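Local atomic coordinates of RagB/SusD domain protein (PDB entry 5J5U), a protein that probably binds chitin at the outer membrane as a SusD-like protein encoded by a polysaccharide utilization locus that enables chitin conversion. Residues A104-V109 against K152-S157; K108-Q113 against N186-R191; S98-V103 against G166-D171; T159-S164 against G176-W181; L115-G120 against D145-F150. All coordinates share one frame; numbering follows the deposited sequence.

Contact 1. Residues A104-V109 against K152-S157; sequences AKIMKV and KDLDES
Asp153 O takes two bonds from Ser157, one from the backbone N and one from the hydroxyl, the donors coming from opposite faces of the carbonyl plane. The hydroxyl bond, Ser157 OG to Asp153 O, is 2.6 Å long, and it needs OG set beside the serine's own backbone N (chi1 -68°). In that position OG lies 3.4 Å from CE of Lys105, which runs on to hand its NZ to Gln160. Ser157 CB, for its part, rests on Ile106 CG1 at 3.8 Å. An alanine here would keep that CB contact, but would probably leave Asp153 O without its second donor and open a small gap beside the Lys105 chain. All this lies between antiparallel helices 98-119 and 143-160 of the largely helical SusD-like fold; the axes of 104-109 and 152-157 approach to 9.3 Å. Further along, Lys108 bends at three torsions to bring NZ to 4.0 Å from Asp153 OD2, a long salt bridge. A water closes the distance, accepting from Lys108 NZ and donating to Asp153 OD2 at 2.6 Å; NZ also bonds Tyr124 OH. Deeper in, Val109 CG1 meets Leu154 CD1 at 4.2 Å, and Val109 CG2 meets CD2 of the same leucine.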
# COMPACT_ATOMS: atom_id res chain seq x y z
N ALA A 104 14.15 -13.62 -6.12
CA ALA A 104 14.05 -13.74 -4.69
C ALA A 104 14.50 -12.44 -4.02
O ALA A 104 13.84 -11.97 -3.10
CB ALA A 104 14.87 -14.91 -4.20
N LYS A 105 15.60 -11.86 -4.48
CA LYS A 105 16.11 -10.63 -3.85
C LYS A 105 15.10 -9.49 -3.98
O LYS A 105 14.85 -8.74 -3.01
CB LYS A 105 17.47 -10.22 -4.43
CG LYS A 105 18.65 -10.84 -3.67
CD LYS A 105 19.99 -10.48 -4.29
CE LYS A 105 20.01 -10.80 -5.77
NZ LYS A 105 21.35 -10.67 -6.36
N ILE A 106 14.49 -9.38 -5.17
CA ILE A 106 13.44 -8.39 -5.40
C ILE A 106 12.29 -8.70 -4.44
O ILE A 106 11.80 -7.81 -3.74
CB ILE A 106 12.97 -8.38 -6.87
CG1 ILE A 106 14.13 -7.96 -7.78
CG2 ILE A 106 11.86 -7.39 -7.09
CD1 ILE A 106 13.83 -8.13 -9.23
N MET A 107 11.92 -9.98 -4.35
CA MET A 107 10.87 -10.37 -3.43
C MET A 107 11.23 -9.85 -2.04
O MET A 107 10.38 -9.27 -1.36
CB MET A 107 10.67 -11.89 -3.40
CG MET A 107 9.93 -12.45 -4.58
SD MET A 107 8.23 -11.89 -4.72
CE MET A 107 7.46 -12.55 -3.25
N LYS A 108 12.50 -10.03 -1.66
CA LYS A 108 12.87 -9.79 -0.27
C LYS A 108 12.68 -8.32 0.06
O LYS A 108 12.31 -7.98 1.19
CB LYS A 108 14.30 -10.24 0.02
CG LYS A 108 14.79 -9.77 1.39
CD LYS A 108 15.65 -10.80 2.09
CE LYS A 108 17.12 -10.64 1.77
NZ LYS A 108 17.58 -9.23 1.86
N VAL A 109 12.85 -7.46 -0.95
CA VAL A 109 12.66 -6.03 -0.70
C VAL A 109 11.16 -5.78 -0.46
O VAL A 109 10.78 -5.14 0.51
CB VAL A 109 13.22 -5.16 -1.85
CG1 VAL A 109 12.89 -3.69 -1.61
CG2 VAL A 109 14.74 -5.36 -1.97
N LYS A 152 20.58 -0.97 -3.20
CA LYS A 152 21.64 -1.85 -3.70
C LYS A 152 21.10 -3.15 -4.33
O LYS A 152 21.45 -3.49 -5.46
CB LYS A 152 22.63 -2.20 -2.59
CG LYS A 152 23.82 -3.01 -3.10
CD LYS A 152 24.64 -3.61 -1.95
CE LYS A 152 25.97 -4.16 -2.47
NZ LYS A 152 26.87 -4.70 -1.42
N ASP A 153 20.24 -3.85 -3.60
CA ASP A 153 19.67 -5.08 -4.12
C ASP A 153 18.83 -4.87 -5.39
O ASP A 153 18.88 -5.70 -6.28
CB ASP A 153 18.81 -5.76 -3.07
CG ASP A 153 19.63 -6.53 -2.09
OD1 ASP A 153 20.85 -6.63 -2.33
OD2 ASP A 153 19.07 -7.07 -1.12
N LEU A 154 18.03 -3.81 -5.45
CA LEU A 154 17.23 -3.57 -6.66
C LEU A 154 18.09 -3.21 -7.88
O LEU A 154 17.86 -3.71 -9.00
CB LEU A 154 16.21 -2.47 -6.40
CG LEU A 154 15.16 -2.86 -5.36
CD1 LEU A 154 14.32 -1.65 -4.94
CD2 LEU A 154 14.29 -4.01 -5.88
N ASP A 155 19.09 -2.37 -7.66
CA ASP A 155 20.05 -2.03 -8.71
C ASP A 155 20.73 -3.29 -9.27
O ASP A 155 20.60 -3.65 -10.47
CB ASP A 155 21.08 -1.07 -8.14
CG ASP A 155 22.13 -0.68 -9.15
OD1 ASP A 155 21.94 0.36 -9.83
OD2 ASP A 155 23.13 -1.42 -9.27
N GLU A 156 21.39 -4.01 -8.37
CA GLU A 156 22.12 -5.20 -8.78
C GLU A 156 21.21 -6.28 -9.34
O GLU A 156 21.64 -7.03 -10.21
CB GLU A 156 22.92 -5.76 -7.62
CG GLU A 156 24.01 -4.83 -7.16
CD GLU A 156 24.75 -5.36 -5.97
OE1 GLU A 156 24.41 -6.47 -5.50
OE2 GLU A 156 25.69 -4.68 -5.51
N SER A 157 19.98 -6.38 -8.84
CA SER A 157 19.07 -7.42 -9.30
C SER A 157 18.53 -7.11 -10.69
O SER A 157 18.31 -8.02 -11.48
CB SER A 157 17.92 -7.60 -8.32
OG SER A 157 18.44 -8.15 -7.12
O HOH W 1 20.07 -8.00 1.10

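Contact 2. Residues K108-Q113 against N186-R191; sequences KVMVAQ and NTMRLR
Met188 CE reaches across to helix 98-119 and touches three side chains there. It packs on Met110 CG at 3.8 Å, the two methionine chains crossing at about a right angle, and on Val109 CG1 at 4.4 Å. The third neighbour is polar: Gln113 OE1 sits 3.3 Å from Met188 CE. Two bends put the methyl there, with SD turned at chi2 (-62°) and CE turned again at chi3. Gln113 OE1 is also the acceptor for Arg191 NH1 at 3.1 Å, a somewhat bent bond (141°). The oxygen lies in the guanidinium plane; the amide stands almost perpendicular to that plane, and NH1 comes in tilted from the glutamine carbonyl plane. Next outward are the groups that fix both ends: Gln113 NE2 bonds Glu417 and Asp117, which holds the amide's rotation, while Arg191 pairs through NE with Glu339, which probably balances its charge, and through NH2 with His334 O. Segments 108-113 and 186-191 run in roughly the same direction, 30° apart with axes 11.3 Å from each other. They belong to helices 98-119 and 178-195, and helix 143-160 packs against both, Phe150 on Val109 and Leu154 on Arg189.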
# COMPACT_ATOMS: atom_id res chain seq x y z
N LYS A 108 12.50 -10.03 -1.66
CA LYS A 108 12.87 -9.79 -0.27
C LYS A 108 12.68 -8.32 0.06
O LYS A 108 12.31 -7.98 1.19
CB LYS A 108 14.30 -10.24 0.02
CG LYS A 108 14.79 -9.77 1.39
CD LYS A 108 15.65 -10.80 2.09
CE LYS A 108 17.12 -10.64 1.77
NZ LYS A 108 17.58 -9.23 1.86
N VAL A 109 12.85 -7.46 -0.95
CA VAL A 109 12.66 -6.03 -0.70
C VAL A 109 11.16 -5.78 -0.46
O VAL A 109 10.78 -5.14 0.51
CB VAL A 109 13.22 -5.16 -1.85
CG1 VAL A 109 12.89 -3.69 -1.61
CG2 VAL A 109 14.74 -5.36 -1.97
N MET A 110 10.31 -6.34 -1.31
CA MET A 110 8.88 -6.14 -1.19
C MET A 110 8.35 -6.65 0.15
O MET A 110 7.55 -5.97 0.81
CB MET A 110 8.15 -6.85 -2.34
CG MET A 110 8.40 -6.20 -3.70
SD MET A 110 7.69 -7.15 -5.07
CE MET A 110 5.96 -6.71 -4.93
N VAL A 111 8.81 -7.83 0.56
CA VAL A 111 8.47 -8.35 1.87
C VAL A 111 8.89 -7.36 2.98
O VAL A 111 8.07 -7.02 3.84
CB VAL A 111 9.15 -9.75 2.13
CG1 VAL A 111 9.08 -10.17 3.61
CG2 VAL A 111 8.59 -10.87 1.20
N ALA A 112 10.12 -6.86 2.95
CA ALA A 112 10.68 -6.13 4.11
C ALA A 112 10.28 -4.65 4.15
O ALA A 112 10.19 -4.03 5.22
CB ALA A 112 12.20 -6.25 4.12
N GLN A 113 10.06 -4.09 2.95
CA GLN A 113 9.67 -2.70 2.80
C GLN A 113 8.40 -2.33 3.59
O GLN A 113 8.35 -1.28 4.24
CB GLN A 113 9.48 -2.38 1.31
CG GLN A 113 8.88 -1.03 1.03
CD GLN A 113 7.42 -1.13 0.59
OE1 GLN A 113 7.10 -1.79 -0.41
NE2 GLN A 113 6.52 -0.46 1.35
N ASN A 186 12.58 -1.83 -10.90
CA ASN A 186 12.76 -0.38 -11.04
C ASN A 186 11.60 0.47 -10.48
O ASN A 186 11.81 1.60 -10.03
CB ASN A 186 12.97 -0.04 -12.52
CG ASN A 186 14.31 -0.51 -13.03
OD1 ASN A 186 15.33 -0.43 -12.33
ND2 ASN A 186 14.32 -1.04 -14.25
N THR A 187 10.38 -0.05 -10.56
CA THR A 187 9.22 0.65 -10.03
C THR A 187 9.29 0.67 -8.50
O THR A 187 9.07 1.72 -7.88
CB THR A 187 7.91 0.02 -10.54
OG1 THR A 187 7.96 -0.09 -11.96
CG2 THR A 187 6.71 0.88 -10.15
N MET A 188 9.62 -0.48 -7.90
CA MET A 188 9.88 -0.53 -6.46
C MET A 188 10.97 0.48 -6.08
O MET A 188 10.85 1.19 -5.08
CB MET A 188 10.28 -1.94 -6.02
CG MET A 188 9.08 -2.90 -5.85
SD MET A 188 7.95 -2.31 -4.55
CE MET A 188 8.96 -2.49 -3.08
N ARG A 189 12.03 0.53 -6.89
CA ARG A 189 13.14 1.45 -6.64
C ARG A 189 12.65 2.89 -6.60
O ARG A 189 13.03 3.66 -5.71
CB ARG A 189 14.21 1.29 -7.71
CG ARG A 189 15.40 2.22 -7.56
CD ARG A 189 16.55 1.67 -8.38
NE ARG A 189 17.78 2.43 -8.25
CZ ARG A 189 18.92 2.07 -8.82
NH1 ARG A 189 18.97 0.96 -9.55
NH2 ARG A 189 20.02 2.80 -8.65
N LEU A 190 11.79 3.24 -7.55
CA LEU A 190 11.20 4.59 -7.58
C LEU A 190 10.28 4.89 -6.37
O LEU A 190 10.22 6.02 -5.87
CB LEU A 190 10.42 4.77 -8.89
CG LEU A 190 9.73 6.10 -9.15
CD1 LEU A 190 10.73 7.23 -9.23
CD2 LEU A 190 8.91 6.02 -10.43
N ARG A 191 9.52 3.88 -5.95
CA ARG A 191 8.66 4.01 -4.78
C ARG A 191 9.52 4.32 -3.54
O ARG A 191 9.21 5.22 -2.74
CB ARG A 191 7.84 2.72 -4.57
CG ARG A 191 7.12 2.65 -3.24
CD ARG A 191 6.60 1.26 -2.94
NE ARG A 191 5.36 0.98 -3.66
CZ ARG A 191 4.62 -0.10 -3.45
NH1 ARG A 191 5.00 -0.99 -2.53
NH2 ARG A 191 3.49 -0.27 -4.14

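Contact 3. Residues S98-V103 against G166-D171; sequences SNMNAV and GSVKGD
Val168 lays both methyls on the first turns of helix 98-119. Its CG2 meets Asn99 CB at 3.9 Å and Val103 CG2 at 4.0 Å, while CG1 faces the sulphur of Met100, with SD also 4.0 Å away. Met100 goes further than the valine. Its CG stands anti to the backbone N (chi1 -170°), and bends at the next two torsions swing the methyl alongside the backbone of 167-169, so that CE comes 3.4 Å from Lys169 N and also lies near Ser167 O and Lys169 CB. The methionine therefore packs as much on peptide groups as on a side chain. What it meets is part of the loop joining helix 143-160 to helix 178-195; this loop folds back over the beginning of helix 98-119 with residues 167-169 extended but in no regular strand. Asn99 holds the near end of the loop. Its ND2 donates to Gly166 O at 3.0 Å along a fairly straight line (154°), with the oxygen tilted a little from the amide plane, and the same nitrogen bonds Asn162 O, so two carbonyls share one amide group and its rotation is fixed. Gly166 has backbone angles at which any CB would be jammed against the preceding carbonyl oxygen. A water lies 3.0 Å from Ser167 O and makes a weak contact with Met100 N, an N-H in the opening turn of the helix.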
# COMPACT_ATOMS: atom_id res chain seq x y z
N SER A 98 20.68 -17.85 -11.40
CA SER A 98 20.92 -16.45 -11.10
C SER A 98 19.64 -15.63 -11.21
O SER A 98 19.33 -14.82 -10.33
CB SER A 98 22.00 -15.91 -12.05
OG SER A 98 22.15 -14.51 -11.94
N ASN A 99 18.85 -15.92 -12.24
CA ASN A 99 17.57 -15.24 -12.42
C ASN A 99 16.62 -15.46 -11.26
O ASN A 99 15.85 -14.56 -10.91
CB ASN A 99 16.91 -15.68 -13.72
CG ASN A 99 17.46 -14.94 -14.93
OD1 ASN A 99 18.09 -13.89 -14.80
ND2 ASN A 99 17.21 -15.49 -16.11
N MET A 100 16.69 -16.64 -10.64
CA MET A 100 15.85 -16.89 -9.48
C MET A 100 16.40 -16.09 -8.31
O MET A 100 15.65 -15.45 -7.58
CB MET A 100 15.80 -18.36 -9.13
CG MET A 100 14.75 -18.68 -8.09
SD MET A 100 13.12 -19.03 -8.78
CE MET A 100 13.48 -20.59 -9.61
N ASN A 101 17.73 -16.13 -8.17
CA ASN A 101 18.42 -15.41 -7.11
C ASN A 101 18.04 -13.93 -7.12
O ASN A 101 17.83 -13.33 -6.08
CB ASN A 101 19.93 -15.59 -7.25
CG ASN A 101 20.71 -14.89 -6.16
OD1 ASN A 101 21.15 -13.76 -6.34
ND2 ASN A 101 20.89 -15.58 -5.03
N ALA A 102 17.97 -13.37 -8.31
CA ALA A 102 17.59 -11.97 -8.45
C ALA A 102 16.11 -11.79 -8.06
O ALA A 102 15.77 -10.87 -7.29
CB ALA A 102 17.84 -11.49 -9.87
N VAL A 103 15.25 -12.67 -8.56
CA VAL A 103 13.82 -12.57 -8.29
C VAL A 103 13.58 -12.61 -6.77
O VAL A 103 12.92 -11.73 -6.20
CB VAL A 103 13.02 -13.69 -9.01
CG1 VAL A 103 11.64 -13.85 -8.41
CG2 VAL A 103 12.90 -13.38 -10.50
N GLY A 166 19.08 -18.75 -16.28
CA GLY A 166 18.28 -19.92 -15.94
C GLY A 166 16.82 -19.52 -15.96
O GLY A 166 16.49 -18.38 -16.25
N SER A 167 15.95 -20.47 -15.62
CA SER A 167 14.52 -20.22 -15.68
C SER A 167 13.95 -19.88 -14.29
O SER A 167 14.48 -20.29 -13.26
CB SER A 167 13.82 -21.45 -16.28
OG SER A 167 12.41 -21.33 -16.26
N VAL A 168 12.89 -19.07 -14.26
CA VAL A 168 12.22 -18.74 -13.00
C VAL A 168 10.93 -19.54 -12.81
O VAL A 168 9.97 -19.39 -13.56
CB VAL A 168 11.91 -17.25 -12.90
CG1 VAL A 168 11.24 -16.95 -11.58
CG2 VAL A 168 13.18 -16.43 -13.07
N LYS A 169 10.91 -20.38 -11.79
CA LYS A 169 9.81 -21.32 -11.56
C LYS A 169 9.06 -20.98 -10.28
O LYS A 169 9.68 -20.66 -9.27
CB LYS A 169 10.35 -22.75 -11.48
CG LYS A 169 10.92 -23.29 -12.81
CD LYS A 169 9.82 -23.45 -13.86
CE LYS A 169 10.37 -24.01 -15.17
NZ LYS A 169 9.30 -24.39 -16.14
N GLY A 170 7.73 -21.02 -10.31
CA GLY A 170 6.94 -20.80 -9.10
C GLY A 170 6.44 -19.37 -8.96
O GLY A 170 5.87 -18.97 -7.93
N ASP A 171 6.65 -18.60 -10.01
CA ASP A 171 6.29 -17.20 -10.04
C ASP A 171 4.84 -17.01 -10.50
O ASP A 171 4.51 -17.23 -11.67
CB ASP A 171 7.26 -16.45 -10.96
CG ASP A 171 6.84 -15.03 -11.20
OD1 ASP A 171 6.24 -14.42 -10.29
OD2 ASP A 171 7.15 -14.52 -12.30
O HOH W 2 17.22 -19.27 -12.57

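Contact 4. Residues T159-S164 against G176-W181; sequences TQLNAS and GDISKW
Leu161 and Ile178 carry the apolar part of the contact. Leu161 CD1 presses on Trp181 CB at 3.6 Å, the two side chains crossing obliquely, and also reaches Ile178 O; its other methyl, CD2, faces Ile178 CB at 4.2 Å. Ile178 answers with its longer branch: CG1 stands between the backbone N and the carbonyl carbon (chi1 72°), and CD1 beyond it comes to rest 3.6 Å from Asn162 O, with Ala163 N a little further off. Here a methyl packs against a peptide group. The pieces involved are the last turn of helix 143-160 with the chain just after it, where Leu161 is the first residue to leave helical geometry, and the start of helix 178-195, so the contact ties together the two ends of one connecting loop. Hydrogen bonds work within each piece. Asn162 OD1 accepts from Ser164 N at 2.7 Å, an Asx turn, and from the Ser164 hydroxyl on the same face of its carbonyl plane. Asp177 is the N-cap of helix 178-195: its OD1 takes Ser179 N at 2.7 Å on the anti side of the carboxylate, and Lys180 N only weakly at 3.5 Å. Helix 98-119 packs against both pieces, Ala102 on Leu161 and Val103 on Trp181, while the Trp181 indole donates through NE1 to Asp171 and meets the Tyr174 ring edge-to-face.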
# COMPACT_ATOMS: atom_id res chain seq x y z
N THR A 159 20.33 -5.45 -12.95
CA THR A 159 21.46 -5.81 -13.80
C THR A 159 21.66 -7.33 -13.92
O THR A 159 22.06 -7.84 -14.97
CB THR A 159 22.73 -5.12 -13.28
OG1 THR A 159 22.53 -3.69 -13.30
CG2 THR A 159 23.95 -5.49 -14.11
N GLN A 160 21.37 -8.07 -12.85
CA GLN A 160 21.66 -9.50 -12.78
C GLN A 160 20.69 -10.36 -13.59
O GLN A 160 21.07 -11.40 -14.13
CB GLN A 160 21.66 -9.92 -11.31
CG GLN A 160 21.67 -11.41 -11.03
CD GLN A 160 21.81 -11.69 -9.54
OE1 GLN A 160 22.18 -10.81 -8.76
NE2 GLN A 160 21.51 -12.92 -9.13
N LEU A 161 19.43 -9.92 -13.69
CA LEU A 161 18.44 -10.62 -14.54
C LEU A 161 18.94 -10.68 -15.99
O LEU A 161 19.13 -9.65 -16.64
CB LEU A 161 17.08 -9.91 -14.47
CG LEU A 161 16.31 -10.12 -13.17
CD1 LEU A 161 15.05 -9.28 -13.13
CD2 LEU A 161 15.96 -11.59 -13.02
N ASN A 162 19.13 -11.89 -16.51
CA ASN A 162 19.76 -12.01 -17.83
C ASN A 162 19.23 -13.23 -18.61
O ASN A 162 18.70 -14.17 -18.03
CB ASN A 162 21.28 -12.09 -17.63
CG ASN A 162 22.06 -12.21 -18.93
OD1 ASN A 162 21.75 -13.01 -19.81
ND2 ASN A 162 23.12 -11.40 -19.04
N ALA A 163 19.40 -13.19 -19.93
CA ALA A 163 18.97 -14.27 -20.82
C ALA A 163 19.62 -15.61 -20.45
O ALA A 163 19.10 -16.68 -20.76
CB ALA A 163 19.30 -13.91 -22.26
N SER A 164 20.78 -15.54 -19.80
CA SER A 164 21.54 -16.72 -19.42
C SER A 164 21.44 -17.04 -17.92
O SER A 164 22.28 -17.77 -17.39
CB SER A 164 23.01 -16.52 -19.80
OG SER A 164 23.13 -15.71 -20.96
N GLY A 176 7.50 -16.09 -14.49
CA GLY A 176 8.93 -16.14 -14.77
C GLY A 176 9.45 -15.22 -15.87
O GLY A 176 10.64 -15.25 -16.20
N ASP A 177 8.60 -14.37 -16.43
CA ASP A 177 9.08 -13.42 -17.42
C ASP A 177 10.05 -12.47 -16.73
O ASP A 177 9.63 -11.67 -15.90
CB ASP A 177 7.92 -12.65 -18.06
CG ASP A 177 8.38 -11.61 -19.11
OD1 ASP A 177 9.59 -11.28 -19.19
OD2 ASP A 177 7.53 -11.09 -19.87
N ILE A 178 11.33 -12.56 -17.05
CA ILE A 178 12.31 -11.72 -16.36
C ILE A 178 12.20 -10.26 -16.78
O ILE A 178 12.57 -9.38 -16.01
CB ILE A 178 13.79 -12.21 -16.57
CG1 ILE A 178 14.28 -11.94 -17.99
CG2 ILE A 178 13.94 -13.67 -16.19
CD1 ILE A 178 15.79 -12.13 -18.15
N SER A 179 11.67 -10.00 -17.97
CA SER A 179 11.51 -8.63 -18.45
C SER A 179 10.55 -7.85 -17.55
O SER A 179 10.69 -6.64 -17.37
CB SER A 179 10.99 -8.61 -19.88
OG SER A 179 9.65 -9.09 -19.95
N LYS A 180 9.56 -8.54 -17.02
CA LYS A 180 8.62 -7.90 -16.11
C LYS A 180 9.28 -7.73 -14.74
O LYS A 180 9.09 -6.73 -14.05
CB LYS A 180 7.31 -8.69 -16.03
CG LYS A 180 6.37 -8.46 -17.23
CD LYS A 180 5.08 -9.25 -17.08
CE LYS A 180 4.02 -8.84 -18.08
NZ LYS A 180 3.92 -7.36 -18.16
N TRP A 181 10.11 -8.70 -14.37
CA TRP A 181 10.80 -8.60 -13.10
C TRP A 181 11.76 -7.40 -13.08
O TRP A 181 11.90 -6.73 -12.05
CB TRP A 181 11.54 -9.90 -12.79
CG TRP A 181 10.62 -10.90 -12.16
CD1 TRP A 181 10.03 -11.97 -12.77
CD2 TRP A 181 10.14 -10.89 -10.81
NE1 TRP A 181 9.23 -12.64 -11.88
CE2 TRP A 181 9.28 -12.00 -10.67
CE3 TRP A 181 10.35 -10.05 -9.72
CZ2 TRP A 181 8.64 -12.29 -9.47
CZ3 TRP A 181 9.72 -10.35 -8.52
CH2 TRP A 181 8.88 -11.46 -8.40

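Contact 5. Residues L115-G120 against D145-F150; sequences LTDIYG and DIYNSF
Thr116 CB starts the contact 4.1 Å from Ile146 CD1, and its two branches then part. OG1, anti to the backbone N (chi1 180°), passes the same Ile146 CD1 at 3.8 Å and donates to Gly120 O at 2.7 Å, approaching from above that carbonyl plane; Gln143 NE2 bonds it too. CG2 takes the crowded position between N and carbonyl carbon and meets Phe150 tip to tip, 3.9 Å from CE2 at the ring edge, with Tyr147 CE1 slightly further away. One residue on, Asp117 OD1 accepts from Tyr147 OH at 2.8 Å through its syn lone pair. Carboxylate and ring are nearly coplanar, 29° apart, although the two side chains cross at about a right angle. The phenol ring is backed on one face by Phe150 CD2, which sits over its centre, and Phe150 in turn has Ile146 O 3.3 Å above its own plane, toward the rim. A phenylalanine in place of Tyr147 would probably leave Asp117 OD1 without its hydroxyl donor and the carboxylate less firmly set. Trp481 NE1 also bonds Asp117 OD1, and OD2 pairs with Arg195, a setting likely to keep the acid ionised. Segments 115-119 and 145-150, on helices 98-119 and 143-160, are antiparallel at 160° with axes 11.6 Å apart, and Gly120, just past the helix end, has a positive phi. Helix 178-195 covers Tyr147 and Phe150 through Leu192, while helix 66-90 takes Leu115 and Ile118.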
# COMPACT_ATOMS: atom_id res chain seq x y z
N LEU A 115 7.40 -3.86 6.19
CA LEU A 115 7.80 -4.03 7.58
C LEU A 115 8.44 -2.77 8.18
O LEU A 115 7.93 -2.22 9.16
CB LEU A 115 8.75 -5.24 7.70
CG LEU A 115 9.00 -5.79 9.11
CD1 LEU A 115 7.71 -6.22 9.77
CD2 LEU A 115 9.93 -6.97 9.03
N THR A 116 9.53 -2.30 7.56
CA THR A 116 10.25 -1.15 8.10
C THR A 116 9.31 0.06 8.02
O THR A 116 9.19 0.84 8.99
CB THR A 116 11.62 -0.92 7.37
OG1 THR A 116 12.30 0.22 7.92
CG2 THR A 116 11.47 -0.78 5.83
N ASP A 117 8.55 0.15 6.93
CA ASP A 117 7.71 1.33 6.75
C ASP A 117 6.67 1.42 7.88
O ASP A 117 6.25 2.53 8.26
CB ASP A 117 7.04 1.30 5.40
CG ASP A 117 7.94 1.80 4.29
OD1 ASP A 117 9.07 2.24 4.61
OD2 ASP A 117 7.51 1.75 3.11
N ILE A 118 6.28 0.27 8.43
CA ILE A 118 5.31 0.29 9.51
C ILE A 118 6.02 0.42 10.89
O ILE A 118 5.52 1.13 11.78
CB ILE A 118 4.39 -0.93 9.44
CG1 ILE A 118 3.32 -0.73 8.37
CG2 ILE A 118 3.67 -1.16 10.77
CD1 ILE A 118 2.28 0.33 8.76
N TYR A 119 7.18 -0.22 11.09
CA TYR A 119 7.73 -0.25 12.46
C TYR A 119 9.00 0.57 12.64
O TYR A 119 9.43 0.81 13.76
CB TYR A 119 7.99 -1.68 12.92
CG TYR A 119 6.76 -2.56 12.93
CD1 TYR A 119 5.88 -2.53 14.00
CD2 TYR A 119 6.48 -3.43 11.87
CE1 TYR A 119 4.75 -3.34 14.03
CE2 TYR A 119 5.34 -4.24 11.88
CZ TYR A 119 4.48 -4.19 12.99
OH TYR A 119 3.34 -4.98 13.03
N GLY A 120 9.61 0.96 11.53
CA GLY A 120 10.85 1.72 11.58
C GLY A 120 12.09 0.84 11.52
O GLY A 120 12.24 0.05 10.58
N ASP A 145 19.90 2.53 6.70
CA ASP A 145 20.73 1.45 6.15
C ASP A 145 19.85 0.42 5.44
O ASP A 145 20.26 -0.15 4.43
CB ASP A 145 21.58 0.79 7.26
CG ASP A 145 22.53 1.78 7.93
OD1 ASP A 145 23.01 2.69 7.24
OD2 ASP A 145 22.80 1.68 9.14
N ILE A 146 18.66 0.16 5.97
CA ILE A 146 17.77 -0.81 5.36
C ILE A 146 17.45 -0.33 3.96
O ILE A 146 17.48 -1.08 3.00
CB ILE A 146 16.44 -1.02 6.15
CG1 ILE A 146 16.70 -1.61 7.55
CG2 ILE A 146 15.49 -1.93 5.40
CD1 ILE A 146 15.43 -1.93 8.35
N TYR A 147 17.18 0.96 3.85
CA TYR A 147 16.87 1.56 2.57
C TYR A 147 18.06 1.59 1.57
O TYR A 147 17.85 1.37 0.36
CB TYR A 147 16.33 2.98 2.79
CG TYR A 147 14.83 3.02 2.75
CD1 TYR A 147 14.06 2.50 3.81
CD2 TYR A 147 14.17 3.53 1.64
CE1 TYR A 147 12.67 2.54 3.76
CE2 TYR A 147 12.79 3.56 1.58
CZ TYR A 147 12.05 3.07 2.64
OH TYR A 147 10.68 3.11 2.52
N ASN A 148 19.27 1.89 2.05
CA ASN A 148 20.46 1.80 1.18
C ASN A 148 20.62 0.36 0.67
O ASN A 148 20.98 0.12 -0.49
CB ASN A 148 21.74 2.24 1.90
CG ASN A 148 21.83 3.74 2.07
OD1 ASN A 148 21.25 4.50 1.28
ND2 ASN A 148 22.54 4.19 3.11
N SER A 149 20.37 -0.60 1.55
CA SER A 149 20.45 -2.01 1.18
C SER A 149 19.35 -2.37 0.14
O SER A 149 19.61 -3.10 -0.84
CB SER A 149 20.39 -2.87 2.44
OG SER A 149 20.17 -4.23 2.15
N PHE A 150 18.16 -1.80 0.30
CA PHE A 150 17.09 -1.93 -0.72
C PHE A 150 17.56 -1.45 -2.10
O PHE A 150 17.41 -2.15 -3.11
CB PHE A 150 15.83 -1.13 -0.34
CG PHE A 150 15.02 -1.71 0.79
CD1 PHE A 150 15.18 -3.02 1.20
CD2 PHE A 150 14.08 -0.92 1.44
CE1 PHE A 150 14.42 -3.53 2.23
CE2 PHE A 150 13.32 -1.43 2.49
CZ PHE A 150 13.48 -2.73 2.87

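Contacts 3, 1, 2 and 5 follow one another along helix 98-119, so that the centres of contacts 3 and 5 are about 24 Å apart, while contact 4 lies beside contact 3, centres about 8 Å apart. Contacts 1 and 2 share Lys108 and Val109 and are joined by a salt bridge, Asp155 OD1 to Arg189 NH1, 3.0 Å. Phe150 of contact 5 reaches both, its CD1 packing on Val109 CG1 at 3.7 Å. Contacts 3 and 4 are stitched by Asp171 OD2 to Gly176 N, 2.7 Å. Together they bind helices 98-119, 143-160 and 178-195 into one bundle; none of the five includes a bound ligand.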